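Local coordinates for iron-rich dpsA-homolog protein (PDB 1TJO) that oxidises ferrous iron with hydrogen peroxide and stores it as a ferric mineral inside a hollow twelve-subunit shell, shielding DNA from oxidative damage, at the Fe (III) ion site and the interface of chains A and B. Coordinates in Å, arbitrary orientation; residue numbers count along the deposited sequence, not the author numbering. Chains: chain A/B, Iron-rich dpsA-homolog protein.

Contact 1: the Fe (III) ion site. Residues chain A 49, 52-53, 64; chain B 79, 83. With FE (Fe (III) ion), chain C.
Near-octahedral coordination surrounds a partly occupied Fe (III) ion held between two subunits: A:His52 comes from one chain, B:Asp79 and B:Glu83 from the other, with waters 1 and 2 also bound. A:His52 presents its imidazole NE2 to FE at 2.2 Å. Next to it in the shell, B:Glu83 reaches in with an extended chain (chi2 -178°) and binds FE through one carboxylate oxygen, OE1, at 1.9 Å, while OE2 stays back. B:Asp79 uses both oxygens, but unevenly, with OD2 at 2.1 Å from FE and OD1 at 2.4 Å. OD1, the more distant of the two, also accepts hydrogen bonds from the partner chain, both from above the carboxylate plane, which may contribute to its longer bond. A:Trp53 points its indole NE1 at B:Asp79 OD1 over 2.9 Å, with the oxygen in the plane of the ring, and A:Lys49, bent along its chain, adds a salt bridge from NZ. These donors hold the carboxylate in place, and the lysine charge would probably draw density from OD1 and favour OD2 as the stronger ligand. Further out, A:His64 fixes the rotation of A:His52 by a reciprocal pair of bonds: A:His52 ND1 donates to A:His64 O at 2.7 Å, and A:His64 ND1 returns one to A:His52 O. The two rings overlap at their rims, CE1 of each lying over a face of the other. With ND1 engaged by A:His64 O, NE2 on the other side of the A:His52 imidazole is turned to the metal. This is the intersubunit ferroxidase centre of the Dps family, where ferrous iron is bound and oxidised before storage.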
ATOM      1  N   LYS A  49      16.499 -24.709   2.366  1.00 16.89           N
ATOM      2  CA  LYS A  49      17.465 -23.660   2.007  1.00 18.18           C
ATOM      3  C   LYS A  49      18.543 -24.193   1.105  1.00 17.78           C
ATOM      4  O   LYS A  49      18.806 -23.619   0.088  1.00 16.57           O
ATOM      5  CB  LYS A  49      18.096 -23.018   3.245  1.00 17.28           C
ATOM      6  CG  LYS A  49      17.184 -22.070   4.043  1.00 19.95           C
ATOM      7  CD  LYS A  49      16.625 -20.993   3.204  1.00 25.69           C
ATOM      8  CE  LYS A  49      17.555 -19.914   2.914  1.00 29.61           C
ATOM      9  NZ  LYS A  49      16.833 -18.536   3.043  1.00 31.02           N
ATOM     10  N   HIS A  52      16.969 -24.752  -2.366  1.00 17.98           N
ATOM     11  CA  HIS A  52      16.791 -23.384  -2.898  1.00 17.75           C
ATOM     12  C   HIS A  52      18.090 -22.794  -3.475  1.00 17.85           C
ATOM     13  O   HIS A  52      18.119 -22.318  -4.567  1.00 17.85           O
ATOM     14  CB  HIS A  52      16.195 -22.552  -1.763  1.00 19.13           C
ATOM     15  CG  HIS A  52      16.262 -21.069  -1.924  1.00 20.23           C
ATOM     16  ND1 HIS A  52      15.360 -20.369  -2.703  1.00 20.41           N
ATOM     17  CD2 HIS A  52      17.013 -20.146  -1.292  1.00 21.70           C
ATOM     18  CE1 HIS A  52      15.566 -19.069  -2.546  1.00 25.00           C
ATOM     19  NE2 HIS A  52      16.581 -18.902  -1.715  1.00 21.72           N
ATOM     20  N   TRP A  53      19.195 -22.906  -2.745  1.00 18.55           N
ATOM     21  CA  TRP A  53      20.446 -22.355  -3.194  1.00 19.01           C
ATOM     22  C   TRP A  53      20.986 -23.076  -4.415  1.00 19.31           C
ATOM     23  O   TRP A  53      21.536 -22.449  -5.309  1.00 19.82           O
ATOM     24  CB  TRP A  53      21.477 -22.433  -2.067  1.00 19.66           C
ATOM     25  CG  TRP A  53      21.165 -21.617  -0.826  1.00 19.08           C
ATOM     26  CD1 TRP A  53      20.481 -20.389  -0.736  1.00 19.50           C
ATOM     27  CD2 TRP A  53      21.542 -21.939   0.503  1.00 18.61           C
ATOM     28  NE1 TRP A  53      20.399 -20.006   0.572  1.00 19.36           N
ATOM     29  CE2 TRP A  53      21.059 -20.917   1.350  1.00 19.67           C
ATOM     30  CE3 TRP A  53      22.247 -22.980   1.063  1.00 21.11           C
ATOM     31  CZ2 TRP A  53      21.288 -20.915   2.706  1.00 19.89           C
ATOM     32  CZ3 TRP A  53      22.475 -22.970   2.417  1.00 21.32           C
ATOM     33  CH2 TRP A  53      21.989 -21.971   3.215  1.00 22.28           C
ATOM     34  N   HIS A  64      13.366 -22.529  -7.327  1.00 20.25           N
ATOM     35  CA  HIS A  64      14.101 -21.662  -6.419  1.00 20.84           C
ATOM     36  C   HIS A  64      13.122 -20.823  -5.603  1.00 20.16           C
ATOM     37  O   HIS A  64      13.251 -20.741  -4.387  1.00 19.88           O
ATOM     38  CB  HIS A  64      15.066 -20.773  -7.220  1.00 20.81           C
ATOM     39  CG  HIS A  64      15.830 -19.776  -6.425  1.00 23.97           C
ATOM     40  ND1 HIS A  64      16.952 -20.102  -5.691  1.00 26.29           N
ATOM     41  CD2 HIS A  64      15.683 -18.435  -6.309  1.00 28.53           C
ATOM     42  CE1 HIS A  64      17.430 -19.010  -5.112  1.00 26.57           C
ATOM     43  NE2 HIS A  64      16.691 -17.984  -5.483  1.00 30.89           N
TER
ATOM     44  N   ASP B  79      21.720 -15.941   3.526  1.00 19.49           N
ATOM     45  CA  ASP B  79      21.205 -16.281   2.220  1.00 21.12           C
ATOM     46  C   ASP B  79      22.048 -15.693   1.102  1.00 21.58           C
ATOM     47  O   ASP B  79      22.354 -16.379   0.123  1.00 22.44           O
ATOM     48  CB  ASP B  79      19.726 -15.856   2.117  1.00 20.54           C
ATOM     49  CG  ASP B  79      19.050 -16.365   0.889  1.00 24.34           C
ATOM     50  OD1 ASP B  79      18.808 -17.604   0.808  1.00 24.20           O
ATOM     51  OD2 ASP B  79      18.623 -15.574  -0.010  1.00 27.46           O
ATOM     52  N   GLU B  83      24.176 -17.965  -1.560  1.00 20.86           N
ATOM     53  CA  GLU B  83      23.843 -17.813  -2.992  1.00 21.87           C
ATOM     54  C   GLU B  83      25.088 -17.410  -3.766  1.00 22.59           C
ATOM     55  O   GLU B  83      25.290 -17.876  -4.883  1.00 21.89           O
ATOM     56  CB  GLU B  83      22.656 -16.879  -3.220  1.00 23.12           C
ATOM     57  CG  GLU B  83      21.406 -17.544  -2.646  1.00 23.84           C
ATOM     58  CD  GLU B  83      20.098 -16.811  -2.800  1.00 31.17           C
ATOM     59  OE1 GLU B  83      19.048 -17.418  -2.396  1.00 30.31           O
ATOM     60  OE2 GLU B  83      20.096 -15.677  -3.311  1.00 35.90           O
TER
HETATM   61 FE    FE C1301      17.569 -17.006  -1.217  0.50 24.99          FE
HETATM   62  O   HOH W   1      16.535 -15.878  -2.444  1.00 31.90           O
HETATM   63  O   HOH W   2      15.855 -16.542   0.249  1.00 33.35           O

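Contact 2: the interface of chains A and B. Residues chain A 6-11, 91; chain B 110-114.
A short antiparallel beta bridge joins the N-terminal tail of one subunit to the loop that precedes helix 115-142 of the other, part of a two-fold interface in the dodecamer. A:Ala9 pairs with B:Val112: the amide N of B:Val112 donates to A:Ala9 O at 3.0 Å, nearly straight at 167°. In return, the carbonyl O of B:Val112 takes two amides in its own plane, A:Arg8 N at 2.6 Å and, on a lone pair, A:Ala9 N at 3.2 Å. These bonds run through the main chain and so probably depend little on side-chain identity; B:Asp111 adds a side-chain acceptor. With its CG beside the backbone N (chi1 -69°), the carboxylate lies alongside A:Thr10, pointing the same way, and OD1 receives the amide N of A:Ala11 at 3.0 Å from above the carboxylate plane, extending the pairing beyond the bridge. Its CB meanwhile rests against the methyl of A:Ala7. An alanine here would remove the carboxylate that accepts A:Ala11 N and lies beside A:Thr10, and would probably let the tail loosen beyond the bridge. The side chains of B:Val112 and A:Val91 slide past each other in opposite directions, B:Val112 CG2 lying 3.8 Å from A:Val91 CG1. A:Val91 CG1 also approaches the carbonyl of B:Glu110, whose CB meets the methyl of A:Ala11. Further along, the ring of B:Tyr113 sets CD2 and CE2 beside A:Ala7 CA. A:Arg8 CB lies against the carbonyl O of B:Val112. At the far end, water 3 links A:Asn6 O to the backbone N of B:Asp114, lying 3.0 Å from that N and in plane at the edge of the B:Tyr113 ring.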
ATOM      1  N   ASN A   6      23.896 -20.522  37.720  1.00 33.57           N
ATOM      2  CA  ASN A   6      24.195 -19.482  36.766  1.00 34.77           C
ATOM      3  C   ASN A   6      23.098 -19.375  35.714  1.00 33.94           C
ATOM      4  O   ASN A   6      22.644 -18.269  35.387  1.00 34.83           O
ATOM      5  CB  ASN A   6      25.586 -19.674  36.194  1.00 35.82           C
ATOM      6  CG  ASN A   6      26.642 -18.974  37.053  1.00 39.80           C
ATOM      7  OD1 ASN A   6      27.034 -17.842  36.758  1.00 47.09           O
ATOM      8  ND2 ASN A   6      27.052 -19.616  38.148  1.00 42.86           N
ATOM      9  N   ALA A   7      22.611 -20.524  35.257  1.00 31.99           N
ATOM     10  CA  ALA A   7      21.567 -20.545  34.247  1.00 30.86           C
ATOM     11  C   ALA A   7      20.260 -20.007  34.807  1.00 30.24           C
ATOM     12  O   ALA A   7      19.895 -20.202  35.968  1.00 27.81           O
ATOM     13  CB  ALA A   7      21.365 -21.935  33.709  1.00 30.74           C
ATOM     14  N   ARG A   8      19.535 -19.331  33.950  1.00 27.88           N
ATOM     15  CA  ARG A   8      18.197 -18.894  34.281  1.00 27.92           C
ATOM     16  C   ARG A   8      17.159 -20.029  34.160  1.00 27.01           C
ATOM     17  O   ARG A   8      16.175 -20.085  34.891  1.00 28.61           O
ATOM     18  CB  ARG A   8      17.853 -17.753  33.337  1.00 28.46           C
ATOM     19  CG  ARG A   8      16.658 -17.055  33.716  1.00 29.27           C
ATOM     20  CD  ARG A   8      16.471 -15.709  33.023  1.00 29.72           C
ATOM     21  NE  ARG A   8      15.101 -15.291  33.261  1.00 29.34           N
ATOM     22  CZ  ARG A   8      14.661 -14.737  34.383  1.00 29.20           C
ATOM     23  NH1 ARG A   8      15.477 -14.493  35.389  1.00 28.98           N
ATOM     24  NH2 ARG A   8      13.373 -14.420  34.490  1.00 28.95           N
ATOM     25  N   ALA A   9      17.364 -20.909  33.199  1.00 25.36           N
ATOM     26  CA  ALA A   9      16.564 -22.093  33.018  1.00 24.72           C
ATOM     27  C   ALA A   9      17.493 -23.182  32.482  1.00 24.75           C
ATOM     28  O   ALA A   9      18.432 -22.929  31.732  1.00 22.13           O
ATOM     29  CB  ALA A   9      15.366 -21.851  32.041  1.00 25.80           C
ATOM     30  N   THR A  10      17.242 -24.412  32.903  1.00 24.84           N
ATOM     31  CA  THR A  10      18.051 -25.532  32.476  1.00 24.56           C
ATOM     32  C   THR A  10      17.369 -26.283  31.352  1.00 24.22           C
ATOM     33  O   THR A  10      16.184 -26.615  31.444  1.00 25.41           O
ATOM     34  CB  THR A  10      18.227 -26.470  33.698  1.00 25.96           C
ATOM     35  OG1 THR A  10      18.969 -25.771  34.701  1.00 26.83           O
ATOM     36  CG2 THR A  10      19.041 -27.677  33.320  1.00 28.32           C
ATOM     37  N   ALA A  11      18.102 -26.587  30.301  1.00 24.38           N
ATOM     38  CA  ALA A  11      17.547 -27.332  29.177  1.00 24.96           C
ATOM     39  C   ALA A  11      16.873 -28.596  29.677  1.00 26.01           C
ATOM     40  O   ALA A  11      17.411 -29.282  30.574  1.00 25.59           O
ATOM     41  CB  ALA A  11      18.632 -27.706  28.228  1.00 25.33           C
ATOM     42  N   VAL A  91      12.308 -25.150  27.568  1.00 19.70           N
ATOM     43  CA  VAL A  91      13.445 -24.583  26.867  1.00 19.59           C
ATOM     44  C   VAL A  91      13.529 -25.105  25.437  1.00 19.64           C
ATOM     45  O   VAL A  91      13.816 -26.259  25.193  1.00 20.28           O
ATOM     46  CB  VAL A  91      14.767 -24.934  27.629  1.00 20.04           C
ATOM     47  CG1 VAL A  91      15.966 -24.408  26.910  1.00 19.95           C
ATOM     48  CG2 VAL A  91      14.732 -24.384  29.014  1.00 22.06           C
TER
ATOM     49  N   GLU B 110      22.931 -25.338  25.860  1.00 24.82           N
ATOM     50  CA  GLU B 110      21.466 -25.278  25.765  1.00 25.09           C
ATOM     51  C   GLU B 110      20.726 -24.701  26.968  1.00 24.87           C
ATOM     52  O   GLU B 110      19.491 -24.521  26.902  1.00 25.41           O
ATOM     53  CB  GLU B 110      20.884 -26.623  25.417  1.00 25.14           C
ATOM     54  CG  GLU B 110      21.162 -27.006  23.989  1.00 25.54           C
ATOM     55  CD  GLU B 110      20.495 -26.082  22.989  1.00 26.22           C
ATOM     56  OE1 GLU B 110      21.237 -25.410  22.235  1.00 27.26           O
ATOM     57  OE2 GLU B 110      19.241 -26.020  22.973  1.00 27.78           O
ATOM     58  N   ASP B 111      21.443 -24.386  28.049  1.00 25.30           N
ATOM     59  CA  ASP B 111      20.785 -23.664  29.124  1.00 23.87           C
ATOM     60  C   ASP B 111      20.488 -22.218  28.658  1.00 23.59           C
ATOM     61  O   ASP B 111      21.086 -21.705  27.717  1.00 22.69           O
ATOM     62  CB  ASP B 111      21.624 -23.643  30.387  1.00 24.12           C
ATOM     63  CG  ASP B 111      21.725 -24.990  31.039  1.00 26.06           C
ATOM     64  OD1 ASP B 111      20.977 -25.930  30.710  1.00 25.58           O
ATOM     65  OD2 ASP B 111      22.566 -25.176  31.942  1.00 28.37           O
ATOM     66  N   VAL B 112      19.527 -21.609  29.331  1.00 22.54           N
ATOM     67  CA  VAL B 112      19.104 -20.241  29.090  1.00 21.12           C
ATOM     68  C   VAL B 112      19.750 -19.379  30.119  1.00 22.30           C
ATOM     69  O   VAL B 112      19.618 -19.664  31.323  1.00 21.15           O
ATOM     70  CB  VAL B 112      17.587 -20.110  29.227  1.00 21.82           C
ATOM     71  CG1 VAL B 112      17.120 -18.638  29.080  1.00 22.67           C
ATOM     72  CG2 VAL B 112      16.902 -20.987  28.245  1.00 24.89           C
ATOM     73  N   TYR B 113      20.476 -18.361  29.668  1.00 22.82           N
ATOM     74  CA  TYR B 113      21.139 -17.406  30.537  1.00 21.36           C
ATOM     75  C   TYR B 113      20.357 -16.112  30.672  1.00 22.20           C
ATOM     76  O   TYR B 113      19.454 -15.834  29.846  1.00 22.27           O
ATOM     77  CB  TYR B 113      22.600 -17.153  30.094  1.00 22.14           C
ATOM     78  CG  TYR B 113      23.347 -18.479  30.120  1.00 22.25           C
ATOM     79  CD1 TYR B 113      23.415 -19.284  28.996  1.00 24.92           C
ATOM     80  CD2 TYR B 113      23.859 -18.966  31.304  1.00 27.05           C
ATOM     81  CE1 TYR B 113      24.002 -20.532  29.013  1.00 26.89           C
ATOM     82  CE2 TYR B 113      24.461 -20.189  31.338  1.00 26.20           C
ATOM     83  CZ  TYR B 113      24.542 -20.973  30.204  1.00 27.81           C
ATOM     84  OH  TYR B 113      25.124 -22.214  30.247  1.00 29.54           O
ATOM     85  N   ASP B 114      20.695 -15.310  31.686  1.00 20.73           N
ATOM     86  CA  ASP B 114      20.030 -14.026  31.833  1.00 22.28           C
ATOM     87  C   ASP B 114      20.364 -13.117  30.636  1.00 21.17           C
ATOM     88  O   ASP B 114      21.279 -13.411  29.855  1.00 20.97           O
ATOM     89  CB  ASP B 114      20.315 -13.334  33.166  1.00 22.56           C
ATOM     90  CG  ASP B 114      21.724 -12.763  33.312  1.00 27.83           C
ATOM     91  OD1 ASP B 114      22.215 -12.769  34.465  1.00 35.19           O
ATOM     92  OD2 ASP B 114      22.402 -12.217  32.476  1.00 28.23           O
TER
HETATM   93  O   HOH W   3      22.550 -16.344  33.745  1.00 35.15           O

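About 33 Å separates the C-alpha centres of contact 1 and contact 2, and no residue belongs to both. Both nevertheless join chains A and B, whose two-fold symmetry gives each a twin with the chains exchanged. Contact 1 draws on helices 24-54 and 60-87, whereas contact 2 joins loop segments; A:Val91 at contact 2 follows shortly after helix 60-87, the element that carries A:His64 in the same chain. The iron centre needs both subunits for its ligands, so tail pairing at contact 2 is likely to help maintain the dimer on which contact 1, and hence the storage shell, depends.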